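Local coordinates for uncharacterized protein (Bacteroides ovatus, PDB 4IRT) that is of unknown function but, as a member of a BNR repeat family with a propeller-like fold, is a putative neuraminidase, at residues A[195-200]-A[206-211]. Numbering follows the deposited sequence.
Sequences WVWRET and NHDICY
His-207 meets Glu-199 through its ring edge: NE2 donates to OE1 over 2.7 Å, in the plane of the imidazole, reaching the carboxylate on its anti side, tilted out of its plane. The ring's other nitrogen is used as well, ND1 giving a nearly straight bond (169°) to OD2 of the next residue, Asp-208, from above that carboxylate's plane. With chi1 at 59°, CG of His-207 lies between the backbone N and the carbonyl carbon, which brings the ring over Trp-197, whose CB lies over one ring face, 3.8 Å from the centroid. Further along this face of the hairpin, Cys-210 is small enough to fit against two indoles: CB packs over the six-membered ring of Trp-195, and SG lies 3.5 Å from NE1 of Trp-197, a nitrogen also hydrogen-bonded to the OH of Tyr-240. On the other face, Arg-198 NE donates to Asn-206 OD1 (2.8 Å), which lies near the guanidinium plane; the amide end suits Asn-206 because ND2 can also donate, to Leu-250 O and Asn-252.

Antiparallel backbone pairs Trp-195 with Cys-210 and Trp-197 with His-207 hold these groups in place, joining the two middle strands of a four-stranded antiparallel sheet, as in a propeller blade. A beta bulge separates the pairs, and Asp-208, with its positive phi of 69°, leaves its carbonyl O without a hydrogen-bonding partner, though Val-196 CA approaches it at 3.2 Å. Arg-177 forms a salt bridge with Glu-199 OE2. A leucine in place of His-207 would probably leave Glu-199 OE1 and Asp-208 OD2 each without this donor, with Arg-177 and the Leu-244 N-H left to hold the two acids. With both nitrogens donating to carboxylates, the imidazole is probably protonated, a buried cation shared between two acids that ties the loop just past the end of one strand to the bulge of the other.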
loop_
_atom_site.group_PDB
_atom_site.type_symbol
_atom_site.label_atom_id
_atom_site.label_comp_id
_atom_site.label_asym_id
_atom_site.label_seq_id
_atom_site.Cartn_x
_atom_site.Cartn_y
_atom_site.Cartn_z
ATOM N N TRP A 195 8.084 -2.720 -8.870
ATOM C CA TRP A 195 8.329 -3.981 -8.183
ATOM C C TRP A 195 9.796 -4.252 -8.000
ATOM O O TRP A 195 10.614 -3.636 -8.656
ATOM C CB TRP A 195 7.669 -5.152 -8.923
ATOM C CG TRP A 195 8.232 -5.536 -10.239
ATOM C CD1 TRP A 195 9.130 -6.577 -10.480
ATOM C CD2 TRP A 195 7.902 -4.991 -11.527
ATOM N NE1 TRP A 195 9.377 -6.677 -11.825
ATOM C CE2 TRP A 195 8.641 -5.727 -12.493
ATOM C CE3 TRP A 195 7.100 -3.925 -11.959
ATOM C CZ2 TRP A 195 8.611 -5.415 -13.855
ATOM C CZ3 TRP A 195 7.045 -3.625 -13.349
ATOM C CH2 TRP A 195 7.790 -4.372 -14.265
ATOM N N VAL A 196 10.091 -5.186 -7.107
ATOM C CA VAL A 196 11.426 -5.757 -6.945
ATOM C C VAL A 196 11.309 -7.229 -7.303
ATOM O O VAL A 196 10.221 -7.839 -7.201
ATOM C CB VAL A 196 11.969 -5.618 -5.494
ATOM C CG1 VAL A 196 11.882 -4.148 -5.042
ATOM C CG2 VAL A 196 11.239 -6.546 -4.535
ATOM N N TRP A 197 12.408 -7.785 -7.771
ATOM C CA TRP A 197 12.476 -9.193 -7.967
ATOM C C TRP A 197 12.897 -9.849 -6.686
ATOM O O TRP A 197 13.652 -9.273 -5.900
ATOM C CB TRP A 197 13.501 -9.529 -9.028
ATOM C CG TRP A 197 13.173 -9.002 -10.394
ATOM C CD1 TRP A 197 13.896 -8.093 -11.105
ATOM C CD2 TRP A 197 12.078 -9.395 -11.246
ATOM N NE1 TRP A 197 13.318 -7.887 -12.343
ATOM C CE2 TRP A 197 12.207 -8.679 -12.452
ATOM C CE3 TRP A 197 11.017 -10.300 -11.112
ATOM C CZ2 TRP A 197 11.306 -8.844 -13.537
ATOM C CZ3 TRP A 197 10.140 -10.458 -12.178
ATOM C CH2 TRP A 197 10.287 -9.728 -13.368
ATOM N N ARG A 198 12.418 -11.068 -6.459
ATOM C CA ARG A 198 13.046 -11.904 -5.442
ATOM C C ARG A 198 13.465 -13.200 -6.102
ATOM O O ARG A 198 12.628 -13.959 -6.577
ATOM C CB ARG A 198 12.166 -12.229 -4.255
ATOM C CG ARG A 198 13.044 -12.871 -3.182
ATOM C CD ARG A 198 12.327 -13.340 -1.959
ATOM N NE ARG A 198 11.944 -12.235 -1.097
ATOM C CZ ARG A 198 11.339 -12.410 0.061
ATOM N NH1 ARG A 198 11.127 -13.643 0.510
ATOM N NH2 ARG A 198 10.963 -11.368 0.788
ATOM N N GLU A 199 14.752 -13.471 -6.063
ATOM C CA GLU A 199 15.327 -14.519 -6.851
ATOM C C GLU A 199 14.979 -15.924 -6.332
ATOM O O GLU A 199 14.666 -16.793 -7.132
ATOM C CB GLU A 199 16.829 -14.294 -6.968
ATOM C CG GLU A 199 17.448 -14.850 -8.215
ATOM C CD GLU A 199 16.778 -14.425 -9.527
ATOM O OE1 GLU A 199 16.192 -13.341 -9.671
ATOM O OE2 GLU A 199 16.901 -15.189 -10.476
ATOM N N THR A 200 14.952 -16.116 -5.001
ATOM C CA THR A 200 14.584 -17.402 -4.421
ATOM C C THR A 200 13.893 -17.205 -3.063
ATOM O O THR A 200 13.388 -16.133 -2.773
ATOM C CB THR A 200 15.823 -18.358 -4.389
ATOM O OG1 THR A 200 15.453 -19.698 -3.999
ATOM C CG2 THR A 200 16.919 -17.827 -3.449
ATOM N N ASN A 206 16.169 -10.432 -2.765
ATOM C CA ASN A 206 15.503 -9.314 -3.437
ATOM C C ASN A 206 16.560 -8.529 -4.235
ATOM O O ASN A 206 17.712 -8.379 -3.790
ATOM C CB ASN A 206 14.905 -8.315 -2.432
ATOM C CG ASN A 206 13.688 -8.825 -1.694
ATOM O OD1 ASN A 206 12.997 -9.791 -2.104
ATOM N ND2 ASN A 206 13.394 -8.140 -0.576
ATOM N N HIS A 207 16.169 -8.069 -5.410
ATOM C CA HIS A 207 17.026 -7.198 -6.184
ATOM C C HIS A 207 16.238 -6.369 -7.180
ATOM O O HIS A 207 15.206 -6.821 -7.694
ATOM C CB HIS A 207 18.112 -8.011 -6.898
ATOM C CG HIS A 207 17.591 -9.056 -7.840
ATOM N ND1 HIS A 207 17.439 -8.828 -9.193
ATOM C CD2 HIS A 207 17.233 -10.344 -7.635
ATOM C CE1 HIS A 207 16.997 -9.930 -9.778
ATOM N NE2 HIS A 207 16.861 -10.867 -8.852
ATOM N N ASP A 208 16.758 -5.162 -7.435
ATOM C CA ASP A 208 16.267 -4.222 -8.452
ATOM C C ASP A 208 14.902 -3.597 -8.145
ATOM O O ASP A 208 14.121 -4.124 -7.353
ATOM C CB ASP A 208 16.229 -4.903 -9.844
ATOM C CG ASP A 208 17.604 -5.348 -10.304
ATOM O OD1 ASP A 208 18.570 -4.544 -10.241
ATOM O OD2 ASP A 208 17.733 -6.520 -10.729
ATOM N N ILE A 209 14.673 -2.436 -8.755
ATOM C CA ILE A 209 13.381 -1.769 -8.790
ATOM C C ILE A 209 13.004 -1.513 -10.239
ATOM O O ILE A 209 13.723 -0.793 -10.966
ATOM C CB ILE A 209 13.381 -0.431 -8.003
ATOM C CG1 ILE A 209 13.901 -0.667 -6.567
ATOM C CG2 ILE A 209 11.973 0.169 -7.992
ATOM C CD1 ILE A 209 13.870 0.543 -5.646
ATOM N N CYS A 210 11.867 -2.064 -10.643
ATOM C CA CYS A 210 11.403 -1.999 -12.030
ATOM C C CYS A 210 10.081 -1.212 -12.111
ATOM O O CYS A 210 9.416 -1.005 -11.116
ATOM C CB CYS A 210 11.201 -3.412 -12.596
ATOM S SG CYS A 210 12.718 -4.420 -12.672
ATOM N N TYR A 211 9.679 -0.816 -13.315
ATOM C CA TYR A 211 8.570 0.119 -13.472
ATOM C C TYR A 211 7.816 -0.118 -14.780
ATOM O O TYR A 211 8.419 -0.427 -15.781
ATOM C CB TYR A 211 9.102 1.546 -13.461
ATOM C CG TYR A 211 8.038 2.582 -13.724
ATOM C CD1 TYR A 211 7.191 3.012 -12.694
ATOM C CD2 TYR A 211 7.875 3.137 -14.976
ATOM C CE1 TYR A 211 6.200 3.947 -12.930
ATOM C CE2 TYR A 211 6.871 4.059 -15.224
ATOM C CZ TYR A 211 6.054 4.487 -14.196
ATOM O OH TYR A 211 5.087 5.449 -14.405
#